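Local coordinates for DUF3828 domain-containing protein (Bacteroides thetaiotaomicron, PDB 3KZT) that is of unknown function, and in its natural form is probably a lipoprotein carried on the bacterial cell envelope, at residues A[59-71]-A[130-142]. Sequence-based numbering, arbitrary orientation. Where two conformers were deposited one is given.
Sequences KFLTKELIEKVDR and VDGQYLIDDITPE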
loop_
_atom_site.group_PDB
_atom_site.type_symbol
_atom_site.label_atom_id
_atom_site.label_comp_id
_atom_site.label_asym_id
_atom_site.label_seq_id
_atom_site.Cartn_x
_atom_site.Cartn_y
_atom_site.Cartn_z
ATOM N N LYS A 59 -0.506 -11.298 -12.131
ATOM C CA LYS A 59 -0.475 -10.034 -12.887
ATOM C C LYS A 59 0.948 -9.539 -13.153
ATOM O O LYS A 59 1.310 -9.264 -14.312
ATOM C CB LYS A 59 -1.272 -8.936 -12.143
ATOM C CG LYS A 59 -1.292 -7.562 -12.861
ATOM C CD LYS A 59 -2.390 -6.649 -12.339
ATOM C CE LYS A 59 -2.378 -5.308 -13.074
ATOM N NZ LYS A 59 -2.569 -5.475 -14.543
ATOM N N PHE A 60 1.738 -9.413 -12.083
ATOM C CA PHE A 60 3.088 -8.820 -12.152
ATOM C C PHE A 60 4.286 -9.732 -12.483
ATOM O O PHE A 60 5.300 -9.227 -12.972
ATOM C CB PHE A 60 3.368 -8.044 -10.863
ATOM C CG PHE A 60 2.557 -6.779 -10.726
ATOM C CD1 PHE A 60 2.982 -5.599 -11.344
ATOM C CD2 PHE A 60 1.389 -6.750 -9.967
ATOM C CE1 PHE A 60 2.245 -4.418 -11.223
ATOM C CE2 PHE A 60 0.650 -5.572 -9.839
ATOM C CZ PHE A 60 1.082 -4.404 -10.467
ATOM N N LEU A 61 4.177 -11.045 -12.222
ATOM C CA LEU A 61 5.289 -12.006 -12.449
ATOM C C LEU A 61 5.017 -12.925 -13.646
ATOM O O LEU A 61 3.856 -13.232 -13.941
ATOM C CB LEU A 61 5.525 -12.863 -11.193
ATOM C CG LEU A 61 5.527 -12.163 -9.823
ATOM C CD1 LEU A 61 5.859 -13.170 -8.720
ATOM C CD2 LEU A 61 6.473 -11.009 -9.761
ATOM N N THR A 62 6.085 -13.378 -14.323
ATOM C CA THR A 62 5.943 -14.336 -15.447
ATOM C C THR A 62 5.613 -15.738 -14.907
ATOM O O THR A 62 5.802 -16.013 -13.712
ATOM C CB THR A 62 7.237 -14.437 -16.338
ATOM O OG1 THR A 62 8.324 -14.963 -15.574
ATOM C CG2 THR A 62 7.622 -13.079 -16.927
ATOM N N LYS A 63 5.110 -16.608 -15.796
ATOM C CA LYS A 63 4.812 -18.028 -15.471
ATOM C C LYS A 63 6.049 -18.782 -14.941
ATOM O O LYS A 63 5.931 -19.596 -14.017
ATOM C CB LYS A 63 4.251 -18.761 -16.708
ATOM N N GLU A 64 7.223 -18.455 -15.505
ATOM C CA GLU A 64 8.509 -19.066 -15.116
ATOM C C GLU A 64 8.902 -18.691 -13.684
ATOM O O GLU A 64 9.305 -19.554 -12.901
ATOM C CB GLU A 64 9.632 -18.624 -16.074
ATOM C CG GLU A 64 9.485 -19.108 -17.520
ATOM C CD GLU A 64 10.450 -18.403 -18.471
ATOM O OE1 GLU A 64 11.002 -17.348 -18.091
ATOM O OE2 GLU A 64 10.649 -18.898 -19.599
ATOM N N LEU A 65 8.789 -17.389 -13.352
ATOM C CA LEU A 65 9.133 -16.885 -11.998
ATOM C C LEU A 65 8.189 -17.407 -10.895
ATOM O O LEU A 65 8.653 -17.723 -9.787
ATOM C CB LEU A 65 9.157 -15.343 -11.971
ATOM C CG LEU A 65 9.451 -14.639 -10.627
ATOM C CD1 LEU A 65 10.685 -15.189 -9.939
ATOM C CD2 LEU A 65 9.587 -13.145 -10.845
ATOM N N ILE A 66 6.877 -17.462 -11.199
ATOM C CA ILE A 66 5.846 -18.004 -10.265
ATOM C C ILE A 66 6.161 -19.471 -9.872
ATOM O O ILE A 66 6.015 -19.850 -8.702
ATOM C CB ILE A 66 4.406 -17.901 -10.878
ATOM C CG1 ILE A 66 3.947 -16.442 -10.943
ATOM C CG2 ILE A 66 3.387 -18.682 -10.044
ATOM C CD1 ILE A 66 2.688 -16.241 -11.796
ATOM N N GLU A 67 6.597 -20.267 -10.855
ATOM C CA GLU A 67 7.077 -21.646 -10.616
ATOM C C GLU A 67 8.358 -21.676 -9.767
ATOM O O GLU A 67 8.489 -22.520 -8.891
ATOM C CB GLU A 67 7.313 -22.386 -11.939
ATOM C CG GLU A 67 6.017 -22.793 -12.663
ATOM C CD GLU A 67 6.260 -23.568 -13.977
ATOM O OE1 GLU A 67 7.313 -23.364 -14.632
ATOM O OE2 GLU A 67 5.379 -24.378 -14.354
ATOM N N LYS A 68 9.300 -20.765 -10.049
ATOM C CA LYS A 68 10.526 -20.606 -9.221
ATOM C C LYS A 68 10.196 -20.164 -7.763
ATOM O O LYS A 68 10.894 -20.569 -6.826
ATOM C CB LYS A 68 11.534 -19.627 -9.892
ATOM C CG LYS A 68 12.746 -19.226 -9.011
ATOM C CD LYS A 68 13.841 -18.514 -9.780
ATOM C CE LYS A 68 14.978 -18.122 -8.813
ATOM N NZ LYS A 68 16.111 -17.382 -9.443
ATOM N N VAL A 69 9.158 -19.332 -7.594
ATOM C CA VAL A 69 8.697 -18.912 -6.256
ATOM C C VAL A 69 8.126 -20.109 -5.472
ATOM O O VAL A 69 8.360 -20.213 -4.272
ATOM C CB VAL A 69 7.684 -17.716 -6.330
ATOM C CG1 VAL A 69 7.062 -17.419 -4.955
ATOM C CG2 VAL A 69 8.386 -16.477 -6.860
ATOM N N ASP A 70 7.408 -21.011 -6.159
ATOM C CA ASP A 70 6.918 -22.262 -5.540
ATOM C C ASP A 70 8.065 -23.161 -5.078
ATOM O O ASP A 70 7.977 -23.734 -3.981
ATOM C CB ASP A 70 5.997 -23.050 -6.493
ATOM C CG ASP A 70 4.663 -22.361 -6.743
ATOM O OD1 ASP A 70 4.374 -21.317 -6.119
ATOM O OD2 ASP A 70 3.894 -22.877 -7.580
ATOM N N ARG A 71 9.120 -23.293 -5.908
ATOM C CA ARG A 71 10.343 -24.060 -5.538
ATOM C C ARG A 71 10.997 -23.473 -4.291
ATOM O O ARG A 71 11.379 -24.208 -3.373
ATOM C CB ARG A 71 11.400 -24.063 -6.670
ATOM C CG ARG A 71 11.133 -25.000 -7.811
ATOM C CD ARG A 71 12.412 -25.215 -8.638
ATOM N NE ARG A 71 13.105 -23.958 -8.948
ATOM C CZ ARG A 71 14.172 -23.510 -8.287
ATOM N NH1 ARG A 71 14.675 -24.208 -7.282
ATOM N NH2 ARG A 71 14.735 -22.366 -8.632
ATOM N N VAL A 130 7.088 -6.908 -22.189
ATOM C CA VAL A 130 6.304 -7.659 -23.179
ATOM C C VAL A 130 5.234 -6.701 -23.720
ATOM O O VAL A 130 4.320 -6.328 -22.979
ATOM C CB VAL A 130 5.635 -8.913 -22.546
ATOM C CG1 VAL A 130 4.882 -9.700 -23.606
ATOM C CG2 VAL A 130 6.674 -9.786 -21.887
ATOM N N ASP A 131 5.391 -6.285 -24.997
ATOM C CA ASP A 131 4.434 -5.389 -25.728
ATOM C C ASP A 131 4.005 -4.119 -24.935
ATOM O O ASP A 131 2.826 -3.770 -24.877
ATOM C CB ASP A 131 3.216 -6.203 -26.194
ATOM C CG ASP A 131 3.591 -7.306 -27.167
ATOM O OD1 ASP A 131 4.120 -6.992 -28.258
ATOM O OD2 ASP A 131 3.340 -8.490 -26.854
ATOM N N GLY A 132 4.984 -3.473 -24.305
ATOM C CA GLY A 132 4.750 -2.282 -23.478
ATOM C C GLY A 132 4.511 -2.504 -21.990
ATOM O O GLY A 132 4.623 -1.551 -21.225
ATOM N N GLN A 133 4.174 -3.745 -21.580
ATOM C CA GLN A 133 3.932 -4.095 -20.159
ATOM C C GLN A 133 5.206 -4.606 -19.507
ATOM O O GLN A 133 5.843 -5.500 -20.047
ATOM C CB GLN A 133 2.877 -5.211 -20.043
ATOM C CG GLN A 133 1.486 -4.825 -20.500
ATOM C CD GLN A 133 0.824 -3.860 -19.555
ATOM O OE1 GLN A 133 0.654 -2.677 -19.882
ATOM N NE2 GLN A 133 0.484 -4.335 -18.348
ATOM N N TYR A 134 5.552 -4.046 -18.340
ATOM C CA TYR A 134 6.709 -4.492 -17.549
ATOM C C TYR A 134 6.283 -5.619 -16.592
ATOM O O TYR A 134 5.231 -5.537 -15.966
ATOM C CB TYR A 134 7.312 -3.338 -16.757
ATOM C CG TYR A 134 7.940 -2.278 -17.622
ATOM C CD1 TYR A 134 9.240 -2.434 -18.103
ATOM C CD2 TYR A 134 7.241 -1.111 -17.965
ATOM C CE1 TYR A 134 9.840 -1.460 -18.886
ATOM C CE2 TYR A 134 7.836 -0.128 -18.760
ATOM C CZ TYR A 134 9.143 -0.317 -19.214
ATOM O OH TYR A 134 9.757 0.615 -19.985
ATOM N N LEU A 135 7.104 -6.666 -16.516
ATOM C CA LEU A 135 6.853 -7.841 -15.666
ATOM C C LEU A 135 8.162 -8.269 -15.049
ATOM O O LEU A 135 9.207 -8.080 -15.655
ATOM C CB LEU A 135 6.293 -8.997 -16.501
ATOM C CG LEU A 135 4.929 -8.806 -17.167
ATOM C CD1 LEU A 135 4.646 -9.931 -18.132
ATOM C CD2 LEU A 135 3.844 -8.717 -16.117
ATOM N N ILE A 136 8.106 -8.830 -13.833
ATOM C CA ILE A 136 9.293 -9.349 -13.168
ATOM C C ILE A 136 9.431 -10.797 -13.665
ATOM O O ILE A 136 8.501 -11.575 -13.518
ATOM C CB ILE A 136 9.174 -9.295 -11.620
ATOM C CG1 ILE A 136 9.026 -7.836 -11.135
ATOM C CG2 ILE A 136 10.387 -9.887 -10.993
ATOM C CD1 ILE A 136 8.730 -7.684 -9.662
ATOM N N ASP A 137 10.569 -11.135 -14.279
ATOM C CA ASP A 137 10.812 -12.514 -14.814
ATOM C C ASP A 137 11.830 -13.358 -14.025
ATOM O O ASP A 137 12.022 -14.525 -14.354
ATOM C CB ASP A 137 11.142 -12.494 -16.320
ATOM C CG ASP A 137 12.479 -11.837 -16.647
ATOM O OD1 ASP A 137 13.058 -11.112 -15.809
ATOM O OD2 ASP A 137 12.945 -12.039 -17.780
ATOM N N ASP A 138 12.489 -12.766 -13.015
ATOM C CA ASP A 138 13.378 -13.517 -12.125
ATOM C C ASP A 138 13.644 -12.753 -10.809
ATOM O O ASP A 138 13.585 -11.519 -10.781
ATOM C CB ASP A 138 14.727 -13.819 -12.832
ATOM C CG ASP A 138 15.535 -14.931 -12.142
ATOM O OD1 ASP A 138 14.967 -15.744 -11.386
ATOM O OD2 ASP A 138 16.750 -14.988 -12.372
ATOM N N ILE A 139 13.897 -13.506 -9.726
ATOM C CA ILE A 139 14.359 -12.935 -8.420
ATOM C C ILE A 139 15.435 -13.836 -7.833
ATOM O O ILE A 139 15.429 -15.027 -8.121
ATOM C CB ILE A 139 13.194 -12.744 -7.356
ATOM C CG1 ILE A 139 12.619 -14.098 -6.833
ATOM C CG2 ILE A 139 12.090 -11.884 -7.917
ATOM C CD1 ILE A 139 11.589 -13.923 -5.714
ATOM N N THR A 140 16.338 -13.258 -7.017
ATOM C CA THR A 140 17.361 -14.028 -6.232
ATOM C C THR A 140 18.130 -15.028 -7.147
ATOM O O THR A 140 17.903 -16.244 -7.053
ATOM C CB THR A 140 16.668 -14.739 -5.048
ATOM O OG1 THR A 140 15.894 -13.766 -4.331
ATOM C CG2 THR A 140 17.693 -15.399 -4.080
ATOM N N PRO A 141 18.994 -14.492 -8.071
ATOM C CA PRO A 141 19.662 -15.232 -9.176
ATOM C C PRO A 141 20.075 -16.713 -8.932
ATOM O O PRO A 141 20.666 -17.024 -7.880
ATOM C CB PRO A 141 20.905 -14.381 -9.460
ATOM C CG PRO A 141 20.533 -13.011 -9.097
ATOM C CD PRO A 141 19.398 -13.064 -8.086
ATOM N N GLU A 142 19.738 -17.586 -9.906
ATOM C CA GLU A 142 20.077 -19.037 -9.889
ATOM C C GLU A 142 21.018 -19.342 -11.065
ATOM O O GLU A 142 21.758 -20.331 -11.049
ATOM C CB GLU A 142 18.798 -19.923 -9.966
ATOM C CG GLU A 142 17.891 -19.731 -11.265
ATOM C CD GLU A 142 16.694 -20.713 -11.346
ATOM O OE1 GLU A 142 16.621 -21.665 -10.538
ATOM O OE2 GLU A 142 15.832 -20.524 -12.238
#
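Lys68 reaches from helix 63-71 to the C-terminal end of strand 133-139 and the residues after it. Its CG stands anti to the backbone N (chi1 171°) and the chain beyond stays extended, which carries the ammonium to the strand. CB and CG meet no atom of the strand closely; contact begins at CD, which passes Asp138 OD1 at 3.4 Å, CE lies 3.2 Å from Ile139 O, and NZ ends among three oxygens. It forms a salt bridge with Asp138 OD1, met on the syn side at 2.8 Å, and hydrogen bonds to Ile139 O, also at 2.8 Å, and to Thr140 O, which it approaches from above the carbonyl plane. Cut back to an alanine, this position is likely to leave the Asp138 carboxylate without its counter-charge and both carbonyls without this donor. Three residues on, in one of its two conformers, Arg71 NH2 forms a salt bridge with Glu142 OE1.

At the other end, the helix-to-helix link is bridged to the edge strand: Ile136 N donates to Phe60 O and Thr62 N to Ile136 O. Thr62, the N-cap, bonds weakly through OG1 to Leu65 N. Between these polar ends Leu65 spreads its methyls, CD2 tight on Ile136 CG2 (3.4 Å) and CD1 against Ile139 CG1. Strand 133-139, an edge strand of the sheet within this chain, is thus joined to the helical layer by backbone pairing, then leucine-isoleucine packing, then a buried ammonium whose charge is met by a carboxylate and two backbone carbonyls.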